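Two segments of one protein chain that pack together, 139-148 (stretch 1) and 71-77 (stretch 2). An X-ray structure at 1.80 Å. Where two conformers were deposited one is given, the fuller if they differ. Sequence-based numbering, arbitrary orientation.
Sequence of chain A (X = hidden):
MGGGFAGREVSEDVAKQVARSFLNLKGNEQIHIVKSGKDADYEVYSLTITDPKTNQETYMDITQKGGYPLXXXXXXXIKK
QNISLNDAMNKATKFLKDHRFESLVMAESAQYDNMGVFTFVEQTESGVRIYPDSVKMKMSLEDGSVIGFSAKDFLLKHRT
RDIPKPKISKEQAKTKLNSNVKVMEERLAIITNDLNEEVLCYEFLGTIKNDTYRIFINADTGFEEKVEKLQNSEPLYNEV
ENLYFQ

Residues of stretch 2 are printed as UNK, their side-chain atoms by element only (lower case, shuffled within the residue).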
# COMPACT_ATOMS: atom_id res chain seq x y z
N MET A 139 -9.00 -6.42 1.87
CA MET A 139 -10.02 -6.97 0.99
C MET A 139 -10.89 -7.96 1.75
O MET A 139 -10.40 -8.70 2.59
CB MET A 139 -9.38 -7.69 -0.21
CG MET A 139 -8.27 -6.94 -0.91
SD MET A 139 -8.84 -5.46 -1.72
CE MET A 139 -9.77 -6.15 -3.08
N SER A 140 -12.18 -8.00 1.44
CA SER A 140 -13.06 -9.04 1.97
C SER A 140 -12.76 -10.35 1.27
O SER A 140 -12.79 -10.41 0.05
CB SER A 140 -14.53 -8.68 1.75
OG SER A 140 -15.32 -9.85 1.97
N LEU A 141 -12.51 -11.41 2.02
CA LEU A 141 -12.39 -12.72 1.38
C LEU A 141 -13.75 -13.39 1.09
O LEU A 141 -13.77 -14.51 0.58
CB LEU A 141 -11.52 -13.65 2.22
CG LEU A 141 -10.07 -13.16 2.41
CD1 LEU A 141 -9.28 -14.17 3.20
CD2 LEU A 141 -9.38 -12.85 1.08
N GLU A 142 -14.85 -12.72 1.41
CA GLU A 142 -16.19 -13.26 1.10
C GLU A 142 -16.55 -12.97 -0.35
O GLU A 142 -17.18 -13.81 -1.03
CB GLU A 142 -17.27 -12.67 2.03
CG GLU A 142 -18.65 -13.32 1.92
CD GLU A 142 -19.55 -12.98 3.12
OE1 GLU A 142 -20.69 -12.52 2.91
OE2 GLU A 142 -19.11 -13.16 4.28
N ASP A 143 -16.17 -11.79 -0.82
CA ASP A 143 -16.56 -11.35 -2.17
C ASP A 143 -15.49 -10.60 -2.94
O ASP A 143 -15.72 -10.19 -4.08
CB ASP A 143 -17.82 -10.47 -2.10
CG ASP A 143 -17.68 -9.28 -1.16
OD1 ASP A 143 -16.54 -8.89 -0.79
OD2 ASP A 143 -18.73 -8.72 -0.79
N GLY A 144 -14.31 -10.40 -2.34
CA GLY A 144 -13.24 -9.75 -3.05
C GLY A 144 -13.35 -8.23 -3.06
O GLY A 144 -12.56 -7.55 -3.71
N SER A 145 -14.31 -7.70 -2.31
CA SER A 145 -14.50 -6.25 -2.25
C SER A 145 -13.45 -5.59 -1.38
O SER A 145 -12.91 -6.20 -0.45
CB SER A 145 -15.90 -5.89 -1.71
OG SER A 145 -16.14 -6.49 -0.44
N VAL A 146 -13.17 -4.32 -1.70
CA VAL A 146 -12.29 -3.48 -0.89
C VAL A 146 -13.01 -3.08 0.39
O VAL A 146 -14.16 -2.65 0.35
CB VAL A 146 -11.85 -2.22 -1.67
CG1 VAL A 146 -10.95 -1.34 -0.82
CG2 VAL A 146 -11.11 -2.62 -2.95
N ILE A 147 -12.35 -3.26 1.54
CA ILE A 147 -12.93 -2.80 2.80
C ILE A 147 -12.02 -1.85 3.57
O ILE A 147 -12.43 -1.27 4.57
CB ILE A 147 -13.30 -3.99 3.69
CG1 ILE A 147 -12.07 -4.83 4.03
CG2 ILE A 147 -14.35 -4.85 3.00
CD1 ILE A 147 -12.44 -6.17 4.68
N GLY A 148 -10.78 -1.71 3.12
CA GLY A 148 -9.89 -0.75 3.72
C GLY A 148 -8.88 -0.30 2.67
O GLY A 148 -8.55 -1.08 1.77
N UNK A 71 -7.90 7.80 2.23
CA UNK A 71 -8.08 6.76 3.24
C UNK A 71 -9.53 6.27 3.24
O UNK A 71 -10.45 7.06 3.01
c UNK A 71 -8.38 5.01 7.53
c UNK A 71 -7.69 7.29 4.62
c UNK A 71 -10.89 6.08 7.81
n UNK A 71 -7.11 4.65 7.17
c UNK A 71 -8.80 6.03 6.65
c UNK A 71 -7.71 6.28 5.74
c UNK A 71 -10.08 6.57 6.80
c UNK A 71 -10.45 5.06 8.67
c UNK A 71 -9.21 4.51 8.54
c UNK A 71 -6.71 5.42 6.10
N UNK A 72 -9.72 4.97 3.44
CA UNK A 72 -11.05 4.35 3.48
C UNK A 72 -11.12 3.27 4.54
O UNK A 72 -10.17 2.51 4.75
c UNK A 72 -11.62 4.74 1.03
c UNK A 72 -11.45 3.70 2.11
c UNK A 72 -12.73 2.85 2.25
N UNK A 73 -12.25 3.19 5.23
CA UNK A 73 -12.50 2.02 6.06
C UNK A 73 -13.99 1.70 6.08
O UNK A 73 -14.80 2.55 6.44
c UNK A 73 -12.20 0.98 8.33
c UNK A 73 -11.55 -0.21 7.63
c UNK A 73 -11.99 2.24 7.48
c UNK A 73 -11.65 1.16 9.73
N UNK A 74 -14.32 0.49 5.64
CA UNK A 74 -15.67 -0.04 5.77
C UNK A 74 -15.68 -0.87 7.03
O UNK A 74 -15.04 -1.92 7.07
c UNK A 74 -15.96 -0.20 3.21
c UNK A 74 -16.57 -1.03 2.08
o UNK A 74 -17.31 -2.00 2.37
o UNK A 74 -16.31 -0.70 0.89
c UNK A 74 -16.07 -0.90 4.56
N UNK A 75 -16.38 -0.39 8.05
CA UNK A 75 -16.36 -1.04 9.36
C UNK A 75 -17.29 -2.24 9.40
O UNK A 75 -18.42 -2.16 9.90
o UNK A 75 -15.60 -1.46 12.01
c UNK A 75 -16.49 -0.59 11.85
o UNK A 75 -17.19 -0.16 12.78
c UNK A 75 -16.72 -0.04 10.46
N UNK A 76 -16.79 -3.36 8.90
CA UNK A 76 -17.61 -4.53 8.62
C UNK A 76 -16.83 -5.81 8.91
O UNK A 76 -15.69 -5.97 8.46
n UNK A 76 -17.42 -5.86 2.58
n UNK A 76 -18.89 -5.91 4.35
c UNK A 76 -18.11 -5.23 3.52
c UNK A 76 -19.70 -5.32 5.41
n UNK A 76 -18.01 -3.91 3.63
c UNK A 76 -19.13 -5.55 6.82
c UNK A 76 -18.08 -4.51 7.16
N UNK A 77 -17.44 -6.73 9.66
CA UNK A 77 -16.81 -8.01 9.95
C UNK A 77 -17.21 -9.06 8.90
O UNK A 77 -18.39 -9.22 8.59
c UNK A 77 -17.18 -8.48 11.35
o UNK A 77 -15.18 -9.62 11.97
c UNK A 77 -16.42 -9.71 11.77
o UNK A 77 -17.04 -10.78 11.90
O HOH W 1 -17.86 -9.09 2.24

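Position 71 carries one carbon followed by fused five- and six-membered rings holding eight carbons and one nitrogen, which is the indole of Trp-71. Its CA-to-CB bond points away from stretch 1 and the side chain comes no nearer than 6.9 Å, so it takes no part in the contact. The large ring system lies partly exposed, and this interface does not explain the choice of residue.

Position 72 has three side-chain carbons, one carrying the other two: Val-72. Branching at CB is well suited to an extended strand, and an apolar side chain suits this buried site. The CB points toward stretch 1, but the closest approach belongs to the backbone, where Gly-148 CA lies 3.4 Å from Val-72 O in a CA-H...O contact.

Position 73 has four carbons forked at the second, hence Leu-73. It pairs with Gly-148 in an antiparallel, non-hydrogen-bonded bridge, with 4.5 Å between Gly-148 CA and Leu-73 CA. The leucine end comes nearer stretch 1 than its CB does: Leu-73 CD1 sits 4.3 Å from Gly-148 CA and 3.4 Å from Ile-147 O.

Position 74 has three carbons, the third bearing two oxygens: a carboxylate on a chain long enough to be Glu-74. Its backbone makes a direct hydrogen bond between the stretches, Glu-74 N to Ile-147 O, 2.8 Å and nearly straight at 172°. The carboxylate also places Glu-74 OE2 3.0 Å from Val-146 O, but both are acceptors and no hydrogen bond results. Its negative charge suits the place because it pairs with a positive group at position 76.

Position 75 has two carbons, the second with two oxygens: Asp-75. It points away from stretch 1, and its charge suits an exposed site.

Position 76 shows three carbons, a nitrogen, then a carbon carrying two more nitrogens, the guanidinium of Arg-76. Its length lets Arg-76 NH1 come within 3.3 Å of both Ser-145 OG, at the guanidinium edge, and Ile-147 CG2. Arg-76 NH2 forms a very short salt bridge, 2.4 Å, to Glu-74 OE1. A water accepts from Arg-76 NH1 (3.3 Å), lies 2.7 Å from Ser-140 OG and donates weakly to Asp-143 OD2 (3.2 Å).

Position 77 again has two carbons, the second carrying two oxygens: Asp-77. Its CA-to-CB bond points away from stretch 1, and a charged carboxylate is at home at this exposed site.

The contact thus combines a nearly straight backbone hydrogen bond and a bridge at Gly-148 with side-chain packing around Ile-147. The Glu-74–Arg-76 pair partly neutralizes its own charges beside that isoleucine, while the water links the guanidinium to the turn of stretch 1.

Stretch 2 (71-77) WVLEDRD
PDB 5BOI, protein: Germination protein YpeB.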